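Local structure of dephospho-CoA kinase (Aquifex aeolicus, 2IF2) at residues K2-T7 with K126-Y131. The protein probably catalyses the ATP-dependent phosphorylation of the 3'-hydroxyl group of dephospho-CoA, the last step of coenzyme A biosynthesis. Residues are numbered along the deposited sequence; the frame is centred on the assembly and turned at random.
Sequences KRIGLT and KLIVVY
Strands 3-7 and 126-130 run side by side in the same direction, their axes 19° apart, and illustrate how a parallel sheet is zipped from alternate residues of each partner. G5 and T7 give both their N-H and C=O groups to the neighbour. G5 N donates to K126 O at 3.3 Å, and I128 N returns a bond to G5 O at 2.8 Å. T7 N then meets I128 O at 2.7 Å, almost straight at 175° and nearly along the C=O axis. The last rung, V130 N to T7 O, is less well aimed, its donor lying above the carbonyl plane.

Side chains follow the alternation. On the face carrying I4, L6 and I128, the side chain of I128 can be followed outward: CB sits 3.5 Å from G5 O, CG1, placed beside its own backbone N (chi1 -51°), stays beside that oxygen and also comes within contact of I4 CG2, and CD1, extended by an anti chi2, ends against I4 CG2 at 3.5 Å, the two isoleucines crossing obliquely. On the other face G5 brings no side chain, and L127 CD1 lies near G5 O and T7 CG2. The T7 methyl occupies the crowded position between N and carbonyl carbon, where it also approaches V129 CB.

Strand 108-111 pairs with I4 and L6 on the far edge of 3-7, while V129 bonds to Y170 beyond, so the contact lies centrally in the five-stranded parallel sheet. V130 comes close to K14 of the predicted ATP site, toward whose loop strand 3-8 continues, consistent with a P-loop NTPase. The chemistry thus divides cleanly: main-chain polarity is satisfied between the strands, while mostly aliphatic side chains pack on each face.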
loop_
_atom_site.group_PDB
_atom_site.type_symbol
_atom_site.label_atom_id
_atom_site.label_comp_id
_atom_site.label_asym_id
_atom_site.label_seq_id
_atom_site.Cartn_x
_atom_site.Cartn_y
_atom_site.Cartn_z
ATOM N N LYS A 2 8.778 16.241 4.303
ATOM C CA LYS A 2 9.473 14.975 4.155
ATOM C C LYS A 2 8.558 13.803 3.802
ATOM O O LYS A 2 7.746 13.369 4.621
ATOM C CB LYS A 2 10.258 14.673 5.443
ATOM C CG LYS A 2 9.469 14.889 6.740
ATOM C CD LYS A 2 10.315 14.609 7.989
ATOM C CE LYS A 2 11.479 15.586 8.136
ATOM N NZ LYS A 2 12.280 15.333 9.369
ATOM N N ARG A 3 8.693 13.296 2.576
ATOM C CA ARG A 3 7.889 12.162 2.117
ATOM C C ARG A 3 8.280 10.905 2.881
ATOM O O ARG A 3 9.411 10.423 2.778
ATOM C CB ARG A 3 8.091 11.920 0.614
ATOM C CG ARG A 3 6.947 12.397 -0.285
ATOM C CD ARG A 3 6.901 13.914 -0.404
ATOM N NE ARG A 3 5.925 14.361 -1.392
ATOM C CZ ARG A 3 5.812 15.618 -1.819
ATOM N NH1 ARG A 3 4.893 15.938 -2.720
ATOM N NH2 ARG A 3 6.623 16.559 -1.351
ATOM N N ILE A 4 7.340 10.369 3.648
ATOM C CA ILE A 4 7.614 9.170 4.422
ATOM C C ILE A 4 6.821 7.990 3.869
ATOM O O ILE A 4 5.715 8.152 3.350
ATOM C CB ILE A 4 7.261 9.383 5.908
ATOM C CG1 ILE A 4 7.872 10.699 6.398
ATOM C CG2 ILE A 4 7.780 8.219 6.739
ATOM C CD1 ILE A 4 9.378 10.790 6.238
ATOM N N GLY A 5 7.405 6.804 3.969
ATOM C CA GLY A 5 6.741 5.622 3.471
ATOM C C GLY A 5 6.438 4.653 4.583
ATOM O O GLY A 5 7.281 4.366 5.431
ATOM N N LEU A 6 5.221 4.138 4.580
ATOM C CA LEU A 6 4.817 3.200 5.607
ATOM C C LEU A 6 4.496 1.894 4.920
ATOM O O LEU A 6 3.586 1.832 4.103
ATOM C CB LEU A 6 3.583 3.736 6.313
ATOM C CG LEU A 6 3.321 3.248 7.724
ATOM C CD1 LEU A 6 2.002 3.850 8.163
ATOM C CD2 LEU A 6 3.280 1.729 7.792
ATOM N N THR A 7 5.238 0.845 5.245
ATOM C CA THR A 7 4.987 -0.441 4.611
ATOM C C THR A 7 4.842 -1.592 5.605
ATOM O O THR A 7 4.815 -1.392 6.825
ATOM C CB THR A 7 6.107 -0.796 3.627
ATOM O OG1 THR A 7 5.690 -1.897 2.812
ATOM C CG2 THR A 7 7.375 -1.187 4.381
ATOM N N LYS A 126 12.684 8.455 4.377
ATOM C CA LYS A 126 12.793 7.330 5.282
ATOM C C LYS A 126 11.664 6.324 5.052
ATOM O O LYS A 126 10.634 6.654 4.449
ATOM C CB LYS A 126 12.760 7.853 6.712
ATOM C CG LYS A 126 13.882 8.820 7.026
ATOM C CD LYS A 126 15.198 8.080 7.189
ATOM C CE LYS A 126 16.235 8.956 7.869
ATOM N NZ LYS A 126 17.459 8.193 8.214
ATOM N N LEU A 127 11.874 5.098 5.528
ATOM C CA LEU A 127 10.885 4.024 5.394
ATOM C C LEU A 127 10.518 3.454 6.756
ATOM O O LEU A 127 11.360 3.317 7.645
ATOM C CB LEU A 127 11.414 2.898 4.496
ATOM C CG LEU A 127 10.544 1.654 4.294
ATOM C CD1 LEU A 127 9.249 1.991 3.582
ATOM C CD2 LEU A 127 11.328 0.650 3.483
ATOM N N ILE A 128 9.245 3.127 6.908
ATOM C CA ILE A 128 8.743 2.588 8.149
ATOM C C ILE A 128 8.094 1.263 7.850
ATOM O O ILE A 128 7.269 1.164 6.945
ATOM C CB ILE A 128 7.704 3.523 8.759
ATOM C CG1 ILE A 128 8.275 4.937 8.814
ATOM C CG2 ILE A 128 7.302 3.029 10.142
ATOM C CD1 ILE A 128 7.348 5.965 9.413
ATOM N N VAL A 129 8.473 0.244 8.606
ATOM C CA VAL A 129 7.915 -1.077 8.404
ATOM C C VAL A 129 7.362 -1.630 9.708
ATOM O O VAL A 129 7.958 -1.458 10.771
ATOM C CB VAL A 129 8.975 -2.034 7.844
ATOM C CG1 VAL A 129 10.180 -2.056 8.762
ATOM C CG2 VAL A 129 8.385 -3.426 7.679
ATOM N N VAL A 130 6.210 -2.286 9.608
ATOM C CA VAL A 130 5.533 -2.867 10.759
ATOM C C VAL A 130 5.726 -4.384 10.783
ATOM O O VAL A 130 5.234 -5.095 9.911
ATOM C CB VAL A 130 4.019 -2.500 10.726
ATOM C CG1 VAL A 130 3.439 -2.817 9.364
ATOM C CG2 VAL A 130 3.266 -3.238 11.812
ATOM N N TYR A 131 6.457 -4.868 11.781
ATOM C CA TYR A 131 6.729 -6.294 11.916
ATOM C C TYR A 131 5.596 -7.033 12.602
ATOM O O TYR A 131 4.902 -6.482 13.453
ATOM C CB TYR A 131 8.017 -6.522 12.713
ATOM C CG TYR A 131 8.254 -7.968 13.112
ATOM C CD1 TYR A 131 8.639 -8.928 12.167
ATOM C CD2 TYR A 131 8.085 -8.379 14.437
ATOM C CE1 TYR A 131 8.852 -10.266 12.539
ATOM C CE2 TYR A 131 8.291 -9.710 14.817
ATOM C CZ TYR A 131 8.674 -10.647 13.868
ATOM O OH TYR A 131 8.883 -11.956 14.256
#